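Local structure of sugar ABC transporter, sugar-binding protein (Streptococcus pneumoniae, 2HQ0) at residues V6-F11 with I35-V40; V61-P66 with D280-I285; F11-E16 with P43-V48; K19-I24 with Q309-V314. The protein is RafE, the substrate-binding component of a sugar ABC transporter, and probably captures sugar outside the cell and delivers it to the membrane permease. All blocks are in the same frame, centred on the assembly; numbering follows the deposited sequence.

Contact 1: residues V6-F11 with I35-V40; sequences VTIEYF and IKVKVV
Ile8 and Val37 are neighbours on one face of the sheet, their side chains running abreast. Ile8 CG1 meets Val37 CG2 at 4.0 Å. CG1 of Ile8 sits between the backbone N and the carbonyl carbon (chi1 60°), which also brings it within 3.7 Å of Lys36 O. The other methyl of Val37, CG1, packs on Tyr10 CB. Tyr10 and Val39 are the next pair on this face, with ring atom CD2 4.0 Å from Val39 CG1. Helix 18-31 packs against Val37 and Val39, and Phe298 of helix 292-303 lies on Ile8 and Val37. The two strands and helix 18-31 form a beta-alpha-beta unit, in which strand 35-40 is an edge strand of a mixed sheet. The strands run parallel, 28° apart. Five backbone bonds hold them, from Lys36 N to Val6 O at 3.1 Å through to Val40 N to Tyr10 O at 2.8 Å. On the other face Phe11 CD1 touches Val40 CG1 at 3.9 Å. In one of two Glu9 conformers, the second methyl, Val40 CG2, lies 4.1 Å from Glu9 CG, and the carboxylate forms a salt bridge with Arg52. The exposed end of this face pairs Thr7 with Lys36. Thr7 OG1 comes 3.6 Å from Lys36 CB. In the lysine conformer described, the chain bends and leads its amine away from strand 6-11.

Contact 2: residues V61-P66 with D280-I285; sequences VVNIYP and DLAWSI
Val61 CG1 lies against the Trp283 side chain near CB, CD2 and CE3, 4.0 Å from CE3. On the five-membered ring of the indole, CD1 lies 4.0 Å from Asn63 CB. These three residues share one face where strand 282-285, from late in the chain, adds antiparallel to strand 61-63 in the mixed sheet of the solute-binding-protein fold. In the hydrogen-bonded pair, Val62 N to Ser284 O and Ser284 N to Val62 O are both 2.8 Å. Ile64 N gives a third bond, 3.1 Å long, to Ala282 O. On the Val62 side, Ile64 CG2 comes 3.4 Å from Ser284 OG, which bonds to Tyr107 O and Asn108 ND2. Past the strand ends, the edge of the Tyr65 ring faces Asp280 O, with CE1 at 3.3 Å. Asp280 CG is anti to the backbone N (chi1 179°), and the carboxylate runs alongside the ring. Two waters bridge its OD1 to Tyr65 OH, both donating to OD1. Lys14 forms a salt bridge with OD2. Further out, Tyr10, Phe111 and Phe298 surround the Trp283 indole. Partners on both Asp280 oxygens would favour its charged form, while the Tyr65 hydroxyl reaches that carboxylate through water.

Contact 3: residues F11-E16 with P43-V48; sequences FNQKKE and PNAGEV
The loop that follows strand 6-11 meets the first turn of helix 45-55 here. Phe11, at the end of its strand, directs its ring edge at that turn. Ala45 O lies in the ring plane, 3.4 Å from Phe11 CZ. The methyl of Ala45 is 4.0 Å from Phe11 CE2, and Val48 CG1 reaches CE1 at 4.2 Å. With CG anti to the backbone N (chi1 -173°), the ring extends toward the helix. Gln13 lays its CG 4.1 Å from Ala45 CB. Its amide NE2 is bonded to Asn63 O, which ties this side chain to the neighbouring strand. The exposed Lys15 also points toward the helix start. Its NZ bonds to Val42 O and, weakly, to a water that also accepts from Ala45 N at 3.0 Å. That water thus serves an amide in the helix's first turn, where the side chain of Asn44, at the N-cap position, makes no capping bond. The loop has its own brace: Asn12 OD1 accepts from Lys14 N, 3.1 Å away and well above the carbonyl plane, while ND2 donates to Lys14 O and to Asn41. The OD1 bond to the amide two residues on defines an Asx turn.

Contact 4: residues K19-I24 with Q309-V314; sequences KTLEEI and QKYYDV
Thr20 and Val314 overlap while pointing opposite ways, with Thr20 OG1 3.7 Å from Val314 CG2. They belong to an antiparallel helix pair. Helix 18-31 is the connection of a beta-alpha-beta unit, and helix 305-315 comes from much later in the chain. The axes of the two six-residue segments approach to 9.9 Å, and their directions differ by 166°. Thr20 sits at the closest point of the two backbones and uses both branches of its side chain. CG2 is anti to the backbone N and reaches the backbone of the other helix, at 3.8 Å from Lys310 O. OG1 takes the branch toward Val314. One turn on, Ile24 also points across, and its CD1 ends 4.2 Å from Tyr311 CB. Lys310 starts toward the same methyl with its CB, but its chain then turns outward. Leu21 reaches Tyr311 from the flank. Its chain crosses the tyrosine at a slant, and CG meets the ring at its edge. Lys14 and Met17 also touch this tyrosine, and Met302 of helix 292-303 packs on both Tyr311 and Ile24. The methyl Leu21 CD2 adds a second contact, lying 4.1 Å from both Tyr311 CD1 and Tyr311 CE1.

Overall arrangement
Contacts 1 and 2 are strand pairings in one mixed sheet, parallel at its edge and antiparallel further in. They join where Phe11 bonds through its backbone to Val61 and Asn63. Contact 2 is almost wholly buried, while one face of contact 1 carries exposed Thr7, Lys36 and Lys38. Contact 3, partly buried, shares Phe11 with contact 1 and holds the following loop by packing and water. It meets contact 2 through the Lys14 to Asp280 salt bridge. Contact 4, largely buried, is helix packing without hydrogen bonds between its segments. It lies against the sheet, where Leu21 touches Tyr10 and Trp283, and brings a late helix onto the chain's first helix.

Contact 1: residues V6-F11 with I35-V40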
# COMPACT_ATOMS: atom_id res chain seq x y z
N VAL A 6 -34.58 2.54 6.73
CA VAL A 6 -33.84 1.35 6.34
C VAL A 6 -32.40 1.38 6.85
O VAL A 6 -31.80 2.45 6.97
CB VAL A 6 -33.82 1.17 4.81
CG1 VAL A 6 -35.23 0.98 4.28
CG2 VAL A 6 -33.15 2.37 4.15
N THR A 7 -31.87 0.21 7.15
CA THR A 7 -30.50 0.05 7.59
C THR A 7 -29.73 -0.59 6.44
O THR A 7 -30.10 -1.78 5.94
CB THR A 7 -30.44 -0.81 8.88
OG1 THR A 7 -31.00 -0.05 9.93
CG2 THR A 7 -28.88 -1.21 9.22
N ILE A 8 -28.52 -0.05 6.24
CA ILE A 8 -27.53 -0.67 5.40
C ILE A 8 -26.27 -0.92 6.23
O ILE A 8 -26.03 -0.20 7.20
CB ILE A 8 -27.25 0.18 4.16
CG1 ILE A 8 -26.71 1.58 4.60
CG2 ILE A 8 -28.49 0.20 3.28
CD1 ILE A 8 -26.14 2.33 3.33
N GLU A 9 -25.51 -1.95 5.87
CA GLU A 9 -24.24 -2.20 6.51
C GLU A 9 -23.14 -1.58 5.70
O GLU A 9 -23.16 -1.67 4.48
CB GLU A 9 -23.93 -3.70 6.63
CG GLU A 9 -24.79 -4.36 7.69
CD GLU A 9 -24.59 -5.83 7.74
OE1 GLU A 9 -24.08 -6.39 6.73
OE2 GLU A 9 -24.94 -6.38 8.83
N TYR A 10 -22.12 -1.08 6.40
CA TYR A 10 -20.85 -0.70 5.80
C TYR A 10 -19.84 -1.65 6.46
O TYR A 10 -19.60 -1.57 7.68
CB TYR A 10 -20.46 0.78 6.12
CG TYR A 10 -18.99 1.01 5.83
CD1 TYR A 10 -18.42 0.59 4.64
CD2 TYR A 10 -18.14 1.51 6.77
CE1 TYR A 10 -17.05 0.70 4.44
CE2 TYR A 10 -16.80 1.64 6.59
CZ TYR A 10 -16.26 1.23 5.43
OH TYR A 10 -14.89 1.29 5.23
N PHE A 11 -19.26 -2.59 5.69
CA PHE A 11 -18.34 -3.62 6.12
C PHE A 11 -16.96 -3.04 6.08
O PHE A 11 -16.42 -2.88 5.00
CB PHE A 11 -18.49 -4.91 5.30
CG PHE A 11 -17.65 -6.07 5.86
CD1 PHE A 11 -18.19 -6.98 6.77
CD2 PHE A 11 -16.32 -6.29 5.48
CE1 PHE A 11 -17.44 -7.99 7.29
CE2 PHE A 11 -15.60 -7.27 6.04
CZ PHE A 11 -16.18 -8.15 6.89
N ILE A 35 -32.13 7.07 7.10
CA ILE A 35 -31.15 6.02 6.80
C ILE A 35 -30.26 5.83 7.97
O ILE A 35 -29.78 6.83 8.57
CB ILE A 35 -30.25 6.40 5.58
CG1 ILE A 35 -31.07 6.83 4.38
CG2 ILE A 35 -29.34 5.22 5.10
CD1 ILE A 35 -30.23 7.37 3.26
N LYS A 36 -30.04 4.55 8.31
CA LYS A 36 -29.11 4.15 9.35
C LYS A 36 -28.04 3.30 8.73
O LYS A 36 -28.27 2.43 7.84
CB LYS A 36 -29.79 3.34 10.42
CG LYS A 36 -30.89 4.07 11.18
CD LYS A 36 -30.38 5.39 11.81
CE LYS A 36 -31.39 5.99 12.76
NZ LYS A 36 -31.16 7.48 12.90
N VAL A 37 -26.84 3.65 9.09
CA VAL A 37 -25.67 2.93 8.56
C VAL A 37 -24.96 2.17 9.69
O VAL A 37 -24.55 2.82 10.60
CB VAL A 37 -24.72 3.88 7.79
CG1 VAL A 37 -23.61 3.04 7.17
CG2 VAL A 37 -25.49 4.74 6.73
N LYS A 38 -24.86 0.83 9.65
CA LYS A 38 -24.14 0.05 10.66
C LYS A 38 -22.72 -0.17 10.16
O LYS A 38 -22.56 -0.85 9.12
CB LYS A 38 -24.84 -1.29 10.82
CG LYS A 38 -24.09 -2.27 11.67
CD LYS A 38 -24.08 -1.77 13.06
CE LYS A 38 -25.43 -1.58 13.61
NZ LYS A 38 -25.42 -1.57 15.15
N VAL A 39 -21.73 0.37 10.89
CA VAL A 39 -20.31 0.20 10.59
C VAL A 39 -19.85 -1.09 11.26
O VAL A 39 -19.84 -1.19 12.53
CB VAL A 39 -19.42 1.37 11.08
CG1 VAL A 39 -17.87 1.13 10.75
CG2 VAL A 39 -19.87 2.69 10.42
N VAL A 40 -19.64 -2.11 10.42
CA VAL A 40 -19.25 -3.43 10.88
C VAL A 40 -17.76 -3.53 10.97
O VAL A 40 -17.07 -3.29 9.99
CB VAL A 40 -19.73 -4.55 9.89
CG1 VAL A 40 -19.38 -5.91 10.34
CG2 VAL A 40 -21.24 -4.46 9.67

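Contact 2: residues V61-P66 with D280-I285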
# COMPACT_ATOMS: atom_id res chain seq x y z
N VAL A 61 -22.51 -2.07 1.59
CA VAL A 61 -21.32 -1.39 1.14
C VAL A 61 -20.14 -2.05 1.78
O VAL A 61 -20.18 -2.33 3.01
CB VAL A 61 -21.38 0.09 1.55
CG1 VAL A 61 -20.08 0.86 1.11
CG2 VAL A 61 -22.65 0.82 0.98
N VAL A 62 -19.12 -2.32 1.00
CA VAL A 62 -18.01 -3.16 1.40
C VAL A 62 -16.69 -2.46 1.18
O VAL A 62 -16.40 -2.03 0.05
CB VAL A 62 -18.00 -4.50 0.57
CG1 VAL A 62 -16.80 -5.41 0.92
CG2 VAL A 62 -19.33 -5.25 0.73
N ASN A 63 -15.88 -2.32 2.21
CA ASN A 63 -14.47 -1.97 2.06
C ASN A 63 -13.73 -3.21 1.62
O ASN A 63 -13.63 -4.22 2.37
CB ASN A 63 -13.92 -1.43 3.39
CG ASN A 63 -12.49 -1.04 3.33
OD1 ASN A 63 -11.86 -0.76 2.26
ND2 ASN A 63 -11.93 -0.93 4.50
N ILE A 64 -13.32 -3.22 0.36
CA ILE A 64 -12.62 -4.34 -0.29
C ILE A 64 -11.43 -3.81 -1.01
O ILE A 64 -11.54 -2.76 -1.65
CB ILE A 64 -13.58 -5.20 -1.17
CG1 ILE A 64 -12.83 -6.38 -1.80
CG2 ILE A 64 -14.34 -4.40 -2.19
CD1 ILE A 64 -13.71 -7.37 -2.55
N TYR A 65 -10.28 -4.45 -0.85
CA TYR A 65 -9.05 -3.90 -1.49
C TYR A 65 -9.10 -4.25 -2.93
O TYR A 65 -9.20 -5.40 -3.28
CB TYR A 65 -7.82 -4.45 -0.75
CG TYR A 65 -7.86 -4.08 0.70
CD1 TYR A 65 -7.88 -2.80 1.12
CD2 TYR A 65 -7.88 -5.08 1.68
CE1 TYR A 65 -7.96 -2.43 2.44
CE2 TYR A 65 -7.93 -4.76 2.96
CZ TYR A 65 -8.00 -3.43 3.37
OH TYR A 65 -8.02 -3.11 4.71
N PRO A 66 -9.05 -3.22 -3.80
CA PRO A 66 -9.45 -3.48 -5.16
C PRO A 66 -8.43 -4.23 -5.97
O PRO A 66 -8.72 -4.74 -7.06
CB PRO A 66 -9.72 -2.10 -5.69
CG PRO A 66 -8.81 -1.24 -4.90
CD PRO A 66 -8.84 -1.79 -3.54
N ASP A 280 -7.01 1.70 -0.35
CA ASP A 280 -7.06 1.30 1.04
C ASP A 280 -8.50 1.52 1.54
O ASP A 280 -9.28 0.55 1.67
CB ASP A 280 -6.06 2.13 1.81
CG ASP A 280 -6.05 1.77 3.36
OD1 ASP A 280 -6.74 0.76 3.76
OD2 ASP A 280 -5.54 2.60 4.13
N LEU A 281 -8.92 2.80 1.73
CA LEU A 281 -10.35 3.12 1.94
C LEU A 281 -10.91 3.06 0.55
O LEU A 281 -10.68 3.97 -0.27
CB LEU A 281 -10.52 4.47 2.56
CG LEU A 281 -11.96 4.67 3.04
CD1 LEU A 281 -12.36 3.85 4.28
CD2 LEU A 281 -12.26 6.13 3.14
N ALA A 282 -11.62 1.99 0.26
CA ALA A 282 -11.99 1.62 -1.09
C ALA A 282 -13.26 0.83 -0.99
O ALA A 282 -13.26 -0.23 -0.36
CB ALA A 282 -10.89 0.82 -1.78
N TRP A 283 -14.34 1.33 -1.57
CA TRP A 283 -15.65 0.75 -1.35
C TRP A 283 -16.32 0.23 -2.65
O TRP A 283 -16.25 0.89 -3.69
CB TRP A 283 -16.60 1.75 -0.69
CG TRP A 283 -16.18 2.29 0.66
CD1 TRP A 283 -15.13 1.84 1.44
CD2 TRP A 283 -16.87 3.36 1.40
NE1 TRP A 283 -15.16 2.58 2.60
CE2 TRP A 283 -16.17 3.50 2.60
CE3 TRP A 283 -17.99 4.23 1.14
CZ2 TRP A 283 -16.54 4.41 3.57
CZ3 TRP A 283 -18.32 5.11 2.08
CH2 TRP A 283 -17.62 5.22 3.29
N SER A 284 -17.04 -0.89 -2.48
CA SER A 284 -17.91 -1.42 -3.43
C SER A 284 -19.31 -1.59 -2.90
O SER A 284 -19.50 -1.54 -1.68
CB SER A 284 -17.37 -2.75 -3.88
OG SER A 284 -16.11 -2.67 -4.51
N ILE A 285 -20.31 -1.71 -3.76
CA ILE A 285 -21.68 -1.79 -3.35
C ILE A 285 -22.23 -3.15 -3.78
O ILE A 285 -22.06 -3.62 -4.94
CB ILE A 285 -22.56 -0.64 -3.98
CG1 ILE A 285 -22.11 0.75 -3.55
CG2 ILE A 285 -24.06 -0.89 -3.55
CD1 ILE A 285 -22.82 1.94 -4.16
O HOH W 1 -9.00 -0.57 4.94
O HOH W 2 -5.60 -1.05 5.32

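Contact 3: residues F11-E16 with P43-V48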
# COMPACT_ATOMS: atom_id res chain seq x y z
N PHE A 11 -19.26 -2.59 5.69
CA PHE A 11 -18.34 -3.62 6.12
C PHE A 11 -16.96 -3.04 6.08
O PHE A 11 -16.42 -2.88 5.00
CB PHE A 11 -18.49 -4.91 5.30
CG PHE A 11 -17.65 -6.07 5.86
CD1 PHE A 11 -18.19 -6.98 6.77
CD2 PHE A 11 -16.32 -6.29 5.48
CE1 PHE A 11 -17.44 -7.99 7.29
CE2 PHE A 11 -15.60 -7.27 6.04
CZ PHE A 11 -16.18 -8.15 6.89
N ASN A 12 -16.45 -2.57 7.20
CA ASN A 12 -15.17 -1.87 7.24
C ASN A 12 -13.98 -2.80 7.41
O ASN A 12 -14.07 -3.78 8.19
CB ASN A 12 -15.18 -0.90 8.45
CG ASN A 12 -14.01 0.04 8.52
OD1 ASN A 12 -13.55 0.57 7.50
ND2 ASN A 12 -13.49 0.26 9.72
N GLN A 13 -12.88 -2.48 6.73
CA GLN A 13 -11.61 -3.15 7.03
C GLN A 13 -10.53 -2.26 7.59
O GLN A 13 -9.44 -2.72 7.96
CB GLN A 13 -11.10 -3.93 5.81
CG GLN A 13 -12.01 -5.06 5.44
CD GLN A 13 -11.31 -6.07 4.52
OE1 GLN A 13 -10.39 -6.77 4.94
NE2 GLN A 13 -11.71 -6.11 3.23
N LYS A 14 -10.83 -0.95 7.67
CA LYS A 14 -9.85 0.07 8.22
C LYS A 14 -10.11 0.23 9.71
O LYS A 14 -10.69 1.18 10.14
CB LYS A 14 -9.97 1.43 7.54
CG LYS A 14 -8.71 2.30 7.82
CD LYS A 14 -7.51 1.79 7.18
CE LYS A 14 -6.31 2.65 7.57
NZ LYS A 14 -5.01 2.21 6.84
N LYS A 15 -9.66 -0.72 10.50
CA LYS A 15 -10.05 -0.64 11.94
C LYS A 15 -9.49 0.58 12.65
O LYS A 15 -10.09 1.12 13.57
CB LYS A 15 -9.53 -1.83 12.66
CG LYS A 15 -10.21 -3.04 12.35
CD LYS A 15 -9.80 -4.15 13.24
CE LYS A 15 -10.11 -5.45 12.53
NZ LYS A 15 -11.40 -5.71 11.93
N GLU A 16 -8.33 1.02 12.19
CA GLU A 16 -7.65 2.16 12.77
C GLU A 16 -8.44 3.43 12.66
O GLU A 16 -8.24 4.37 13.45
CB GLU A 16 -6.34 2.32 12.05
CG GLU A 16 -5.39 1.04 12.21
CD GLU A 16 -5.50 -0.07 11.09
OE1 GLU A 16 -6.42 -0.10 10.17
OE2 GLU A 16 -4.65 -1.02 11.18
N PRO A 43 -13.17 -9.23 13.79
CA PRO A 43 -11.85 -9.80 13.63
C PRO A 43 -11.77 -10.63 12.39
O PRO A 43 -12.79 -11.16 11.97
CB PRO A 43 -11.65 -10.68 14.87
CG PRO A 43 -12.65 -10.17 15.89
CD PRO A 43 -13.74 -9.50 15.11
N ASN A 44 -10.58 -10.72 11.81
CA ASN A 44 -10.42 -11.56 10.65
C ASN A 44 -11.38 -11.16 9.59
O ASN A 44 -11.99 -12.01 8.92
CB ASN A 44 -10.61 -13.03 11.06
CG ASN A 44 -9.66 -13.46 12.18
OD1 ASN A 44 -8.46 -13.12 12.15
ND2 ASN A 44 -10.19 -14.19 13.18
N ALA A 45 -11.46 -9.87 9.37
CA ALA A 45 -12.48 -9.34 8.45
C ALA A 45 -12.39 -9.88 7.04
O ALA A 45 -13.42 -10.00 6.41
CB ALA A 45 -12.45 -7.84 8.46
N GLY A 46 -11.20 -10.02 6.48
CA GLY A 46 -11.05 -10.59 5.14
C GLY A 46 -11.66 -11.96 4.97
O GLY A 46 -12.35 -12.24 3.98
N GLU A 47 -11.37 -12.84 5.93
CA GLU A 47 -11.91 -14.15 5.89
C GLU A 47 -13.44 -14.18 6.13
O GLU A 47 -14.18 -14.93 5.50
CB GLU A 47 -11.18 -15.07 6.86
CG GLU A 47 -9.74 -15.40 6.39
CD GLU A 47 -9.64 -16.08 4.93
OE1 GLU A 47 -10.23 -17.16 4.67
OE2 GLU A 47 -8.93 -15.55 4.02
N VAL A 48 -13.90 -13.36 7.06
CA VAL A 48 -15.36 -13.21 7.30
C VAL A 48 -16.08 -12.74 6.00
O VAL A 48 -17.12 -13.28 5.59
CB VAL A 48 -15.64 -12.28 8.50
CG1 VAL A 48 -17.13 -11.91 8.67
CG2 VAL A 48 -15.14 -12.99 9.81
O HOH W 3 -9.43 -8.02 10.50

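Contact 4: residues K19-I24 with Q309-V314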
# COMPACT_ATOMS: atom_id res chain seq x y z
N LYS A 19 -13.19 5.26 14.58
CA LYS A 19 -13.77 6.42 15.26
C LYS A 19 -14.22 7.48 14.27
O LYS A 19 -15.29 8.07 14.40
CB LYS A 19 -12.70 7.02 16.19
CG LYS A 19 -13.25 7.99 17.23
CD LYS A 19 -12.32 8.18 18.45
CE LYS A 19 -13.10 8.69 19.67
NZ LYS A 19 -13.98 7.63 20.23
N THR A 20 -13.36 7.79 13.31
CA THR A 20 -13.66 8.86 12.37
C THR A 20 -14.71 8.37 11.42
O THR A 20 -15.58 9.12 11.04
CB THR A 20 -12.42 9.37 11.63
OG1 THR A 20 -11.43 9.80 12.58
CG2 THR A 20 -12.77 10.50 10.69
N LEU A 21 -14.63 7.12 10.99
CA LEU A 21 -15.72 6.58 10.15
C LEU A 21 -17.07 6.59 10.83
O LEU A 21 -18.09 6.90 10.22
CB LEU A 21 -15.31 5.20 9.62
CG LEU A 21 -14.23 5.13 8.52
CD1 LEU A 21 -13.53 3.73 8.35
CD2 LEU A 21 -14.83 5.63 7.18
N GLU A 22 -17.10 6.32 12.12
CA GLU A 22 -18.34 6.42 12.85
C GLU A 22 -18.84 7.85 12.94
O GLU A 22 -20.03 8.09 12.81
CB GLU A 22 -18.19 5.82 14.21
CG GLU A 22 -17.95 4.34 14.10
CD GLU A 22 -17.92 3.67 15.44
OE1 GLU A 22 -18.04 4.38 16.46
OE2 GLU A 22 -17.80 2.43 15.44
N GLU A 23 -17.94 8.81 13.15
CA GLU A 23 -18.36 10.21 13.16
C GLU A 23 -18.97 10.57 11.81
O GLU A 23 -20.00 11.24 11.77
CB GLU A 23 -17.23 11.20 13.49
CG GLU A 23 -16.63 11.03 14.90
CD GLU A 23 -15.27 11.73 15.08
OE1 GLU A 23 -14.84 12.47 14.17
OE2 GLU A 23 -14.64 11.54 16.15
N ILE A 24 -18.31 10.18 10.71
CA ILE A 24 -18.82 10.46 9.39
C ILE A 24 -20.21 9.90 9.19
O ILE A 24 -21.12 10.54 8.66
CB ILE A 24 -17.84 9.95 8.33
CG1 ILE A 24 -16.60 10.86 8.33
CG2 ILE A 24 -18.51 9.87 6.96
CD1 ILE A 24 -15.47 10.29 7.38
N GLN A 309 -12.21 15.08 3.68
CA GLN A 309 -11.20 15.86 4.36
C GLN A 309 -11.16 15.42 5.81
O GLN A 309 -10.06 15.38 6.39
CB GLN A 309 -11.56 17.34 4.35
CG GLN A 309 -10.46 18.26 4.89
CD GLN A 309 -9.38 18.46 3.88
OE1 GLN A 309 -9.65 18.86 2.76
NE2 GLN A 309 -8.13 18.16 4.26
N LYS A 310 -12.31 15.05 6.37
CA LYS A 310 -12.34 14.60 7.78
C LYS A 310 -11.53 13.34 7.96
O LYS A 310 -10.75 13.19 8.91
CB LYS A 310 -13.77 14.33 8.28
CG LYS A 310 -14.59 15.56 8.59
CD LYS A 310 -15.79 15.20 9.49
CE LYS A 310 -16.79 16.35 9.65
NZ LYS A 310 -16.28 17.68 10.08
N TYR A 311 -11.67 12.43 7.04
CA TYR A 311 -10.91 11.21 7.09
C TYR A 311 -9.45 11.45 6.84
O TYR A 311 -8.61 10.97 7.57
CB TYR A 311 -11.47 10.21 6.09
CG TYR A 311 -10.82 8.84 6.08
CD1 TYR A 311 -11.44 7.81 6.68
CD2 TYR A 311 -9.65 8.59 5.40
CE1 TYR A 311 -10.89 6.55 6.70
CE2 TYR A 311 -9.08 7.38 5.38
CZ TYR A 311 -9.65 6.35 6.08
OH TYR A 311 -9.00 5.11 5.95
N TYR A 312 -9.13 12.18 5.77
CA TYR A 312 -7.75 12.41 5.38
C TYR A 312 -6.97 13.09 6.50
O TYR A 312 -5.81 12.77 6.75
CB TYR A 312 -7.77 13.33 4.17
CG TYR A 312 -6.40 13.71 3.72
CD1 TYR A 312 -5.58 12.83 3.05
CD2 TYR A 312 -5.90 14.95 4.02
CE1 TYR A 312 -4.28 13.16 2.66
CE2 TYR A 312 -4.62 15.30 3.65
CZ TYR A 312 -3.79 14.41 2.96
OH TYR A 312 -2.50 14.75 2.54
N ASP A 313 -7.53 14.11 7.11
CA ASP A 313 -6.79 14.88 8.14
C ASP A 313 -6.26 13.96 9.25
O ASP A 313 -5.20 14.25 9.86
CB ASP A 313 -7.66 15.98 8.76
CG ASP A 313 -7.97 17.13 7.78
OD1 ASP A 313 -7.33 17.15 6.69
OD2 ASP A 313 -8.88 17.97 8.10
N VAL A 314 -7.01 12.90 9.58
CA VAL A 314 -6.59 11.89 10.60
C VAL A 314 -5.70 10.79 10.09
O VAL A 314 -4.73 10.38 10.73
CB VAL A 314 -7.83 11.22 11.27
CG1 VAL A 314 -7.39 10.25 12.38
CG2 VAL A 314 -8.70 12.25 11.91